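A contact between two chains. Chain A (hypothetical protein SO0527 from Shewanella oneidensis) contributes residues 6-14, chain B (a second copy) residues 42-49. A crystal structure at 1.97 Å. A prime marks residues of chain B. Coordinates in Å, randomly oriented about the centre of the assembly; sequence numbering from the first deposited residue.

Chain A, residues 6-14: DYKINQQQI
Chain B, residues 42-49: RREAGCIR

Two amide side chains of chain A read the backbone carbonyls of a tight turn in chain B, a polar contact burying 401 Å² in which the acceptors across the interface are all main-chain oxygens.

The receiving element is a type I beta turn from Glu44′ to Cys47′, with Ala45′ at phi/psi -56/-37 and Gly46′ at -98/6, closed by Cys47′ N to Glu44′ O at 3.2 Å. Cys47′ ends the turn and begins the strand 47-49. Chain A runs extended through Lys8 and Ile9, then bends over Gln11 (-86/-4) and Gln12 (-99/-58). The register places the CA of Lys8 6.5 Å from that of Arg43′, and the CA of Asn10 5.5 Å from that of Ala45′, the two chains running in roughly the same direction here. CA-to-CB points toward chain B in Lys8, Gln12 and Gln13, sideways in Asn10, whose end comes nearer.

Arg43′ has the largest covered area (90 Å²), then Ala45′ (68 Å²) and Gln13 (58 Å²). Asn10 and Gln13 are buried, so their amide hydrogens need acceptors. Gln13 (m, t, chi3 34°) is the double donor: its NE2 lies 3.0 Å from Ala45′ O and 3.0 Å from Cys47′ O. Asn10 (t, chi2 -39°) adds a second bond to the first of these, ND2 to Ala45′ O at 3.1 Å. Asn10 OD1 accepts from Gln12 N at 2.9 Å and Gln13 N at 3.0 Å, bracing the bend that presents Gln13. An amide suits this place because it donates outward while accepting inward.

Ala45′ offers a small methyl, its CB 3.8 Å from Gln12 OE1. Lys8, all t, packs its CB 4.1 Å from Arg43′ CG. Arg43′ (m, t, t, chi4 77°) reaches on to a weak hydrogen bond, NH2 to Asp6 O at 3.4 Å, edge-on to the guanidinium.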

# COMPACT_ATOMS: atom_id res chain seq x y z
N ASP A 6 16.34 16.41 -2.46
CA ASP A 6 16.44 14.93 -2.62
C ASP A 6 15.36 14.13 -1.87
O ASP A 6 15.00 13.02 -2.32
CB ASP A 6 17.84 14.41 -2.27
CG ASP A 6 18.32 14.83 -0.86
OD1 ASP A 6 17.80 15.82 -0.30
OD2 ASP A 6 19.26 14.16 -0.33
N TYR A 7 14.89 14.64 -0.73
CA TYR A 7 13.78 14.01 0.00
C TYR A 7 12.92 15.06 0.70
O TYR A 7 13.37 16.18 0.96
CB TYR A 7 14.28 12.95 1.02
CG TYR A 7 15.04 13.50 2.21
CD1 TYR A 7 14.36 14.08 3.29
CD2 TYR A 7 16.43 13.43 2.26
CE1 TYR A 7 15.06 14.60 4.38
CE2 TYR A 7 17.13 13.94 3.35
CZ TYR A 7 16.43 14.52 4.40
OH TYR A 7 17.10 15.03 5.49
N LYS A 8 11.67 14.71 1.00
CA LYS A 8 10.79 15.58 1.76
C LYS A 8 10.04 14.75 2.81
O LYS A 8 9.42 13.73 2.47
CB LYS A 8 9.80 16.30 0.85
CG LYS A 8 8.77 17.16 1.60
CD LYS A 8 7.95 18.02 0.65
CE LYS A 8 6.98 18.92 1.41
NZ LYS A 8 6.25 19.86 0.49
N ILE A 9 10.09 15.21 4.05
CA ILE A 9 9.32 14.60 5.13
C ILE A 9 7.83 14.99 4.98
O ILE A 9 7.51 16.17 4.84
CB ILE A 9 9.88 15.00 6.52
CG1 ILE A 9 11.36 14.59 6.66
CG2 ILE A 9 9.03 14.35 7.66
CD1 ILE A 9 12.06 15.14 7.91
N ASN A 10 6.95 14.00 4.98
CA ASN A 10 5.51 14.27 5.02
C ASN A 10 5.14 14.59 6.47
O ASN A 10 5.22 13.72 7.35
CB ASN A 10 4.73 13.06 4.49
CG ASN A 10 3.22 13.27 4.46
OD1 ASN A 10 2.64 13.86 5.35
ND2 ASN A 10 2.58 12.72 3.44
N GLN A 11 4.78 15.85 6.72
CA GLN A 11 4.54 16.31 8.09
C GLN A 11 3.12 16.04 8.57
O GLN A 11 2.78 16.31 9.72
CB GLN A 11 4.88 17.80 8.23
CG GLN A 11 6.37 18.13 8.01
CD GLN A 11 7.26 17.66 9.17
OE1 GLN A 11 8.49 17.57 9.02
NE2 GLN A 11 6.65 17.38 10.31
N GLN A 12 2.27 15.51 7.68
CA GLN A 12 0.86 15.28 8.03
C GLN A 12 0.56 13.83 8.42
O GLN A 12 0.03 13.58 9.51
CB GLN A 12 -0.09 15.72 6.89
CG GLN A 12 -1.56 15.45 7.21
CD GLN A 12 -2.51 15.65 6.04
OE1 GLN A 12 -2.35 16.60 5.27
NE2 GLN A 12 -3.51 14.74 5.89
N GLN A 13 0.86 12.90 7.53
CA GLN A 13 0.50 11.49 7.75
C GLN A 13 1.32 10.90 8.89
O GLN A 13 2.46 11.33 9.14
CB GLN A 13 0.63 10.68 6.46
CG GLN A 13 -0.38 11.13 5.39
CD GLN A 13 -0.21 10.38 4.09
OE1 GLN A 13 0.14 9.20 4.10
NE2 GLN A 13 -0.45 11.05 2.97
N ILE A 14 0.74 9.93 9.58
CA ILE A 14 1.37 9.39 10.78
C ILE A 14 1.58 7.90 10.58
O ILE A 14 0.63 7.16 10.25
CB ILE A 14 0.50 9.63 12.06
CG1 ILE A 14 0.43 11.14 12.38
CG2 ILE A 14 1.05 8.82 13.25
CD1 ILE A 14 1.77 11.78 12.78
N ARG B 42 3.93 12.50 -5.13
CA ARG B 42 4.18 11.65 -3.97
C ARG B 42 4.59 12.50 -2.77
O ARG B 42 4.38 12.08 -1.62
CB ARG B 42 5.23 10.58 -4.29
CG ARG B 42 4.72 9.50 -5.28
CD ARG B 42 5.75 8.39 -5.56
NE ARG B 42 6.16 7.69 -4.34
CZ ARG B 42 7.36 7.74 -3.78
NH1 ARG B 42 8.36 8.43 -4.34
NH2 ARG B 42 7.57 7.10 -2.64
N ARG B 43 5.15 13.68 -3.03
CA ARG B 43 5.59 14.61 -1.98
C ARG B 43 4.47 15.52 -1.44
O ARG B 43 4.70 16.30 -0.51
CB ARG B 43 6.78 15.45 -2.47
CG ARG B 43 8.10 14.68 -2.52
CD ARG B 43 9.15 15.39 -3.42
NE ARG B 43 10.46 14.72 -3.36
CZ ARG B 43 10.78 13.59 -3.99
NH1 ARG B 43 9.88 12.92 -4.75
NH2 ARG B 43 12.01 13.10 -3.85
N GLU B 44 3.27 15.42 -2.02
CA GLU B 44 2.07 16.11 -1.50
C GLU B 44 1.67 15.51 -0.14
O GLU B 44 1.60 14.29 -0.01
CB GLU B 44 0.89 15.96 -2.49
CG GLU B 44 0.96 16.84 -3.75
CD GLU B 44 -0.10 16.44 -4.79
OE1 GLU B 44 -1.15 15.85 -4.41
OE2 GLU B 44 0.10 16.68 -6.00
N ALA B 45 1.40 16.36 0.84
CA ALA B 45 1.05 15.92 2.20
C ALA B 45 -0.16 14.96 2.21
O ALA B 45 -0.21 14.01 3.00
CB ALA B 45 0.78 17.11 3.09
N GLY B 46 -1.13 15.21 1.33
CA GLY B 46 -2.36 14.43 1.28
C GLY B 46 -2.41 13.32 0.23
O GLY B 46 -3.43 12.66 0.08
N CYS B 47 -1.29 13.09 -0.47
CA CYS B 47 -1.19 11.95 -1.39
C CYS B 47 -0.83 10.66 -0.66
O CYS B 47 0.19 10.60 0.06
CB CYS B 47 -0.15 12.22 -2.48
SG CYS B 47 0.02 10.79 -3.61
N ILE B 48 -1.67 9.64 -0.81
CA ILE B 48 -1.40 8.31 -0.21
C ILE B 48 -0.74 7.38 -1.22
O ILE B 48 0.22 6.67 -0.90
CB ILE B 48 -2.71 7.64 0.32
CG1 ILE B 48 -3.33 8.48 1.45
CG2 ILE B 48 -2.49 6.16 0.76
CD1 ILE B 48 -4.80 8.04 1.82
N ARG B 49 -1.23 7.44 -2.46
CA ARG B 49 -0.82 6.54 -3.52
C ARG B 49 -0.90 7.27 -4.85
O ARG B 49 -1.86 8.01 -5.13
CB ARG B 49 -1.72 5.28 -3.55
CG ARG B 49 -1.46 4.35 -4.69
CD ARG B 49 -2.46 3.16 -4.72
NE ARG B 49 -2.46 2.42 -3.46
CZ ARG B 49 -3.48 1.68 -3.02
NH1 ARG B 49 -4.60 1.57 -3.74
NH2 ARG B 49 -3.38 1.02 -1.87
O HOH W 1 6.50 14.48 1.59
O HOH W 2 4.11 13.05 0.87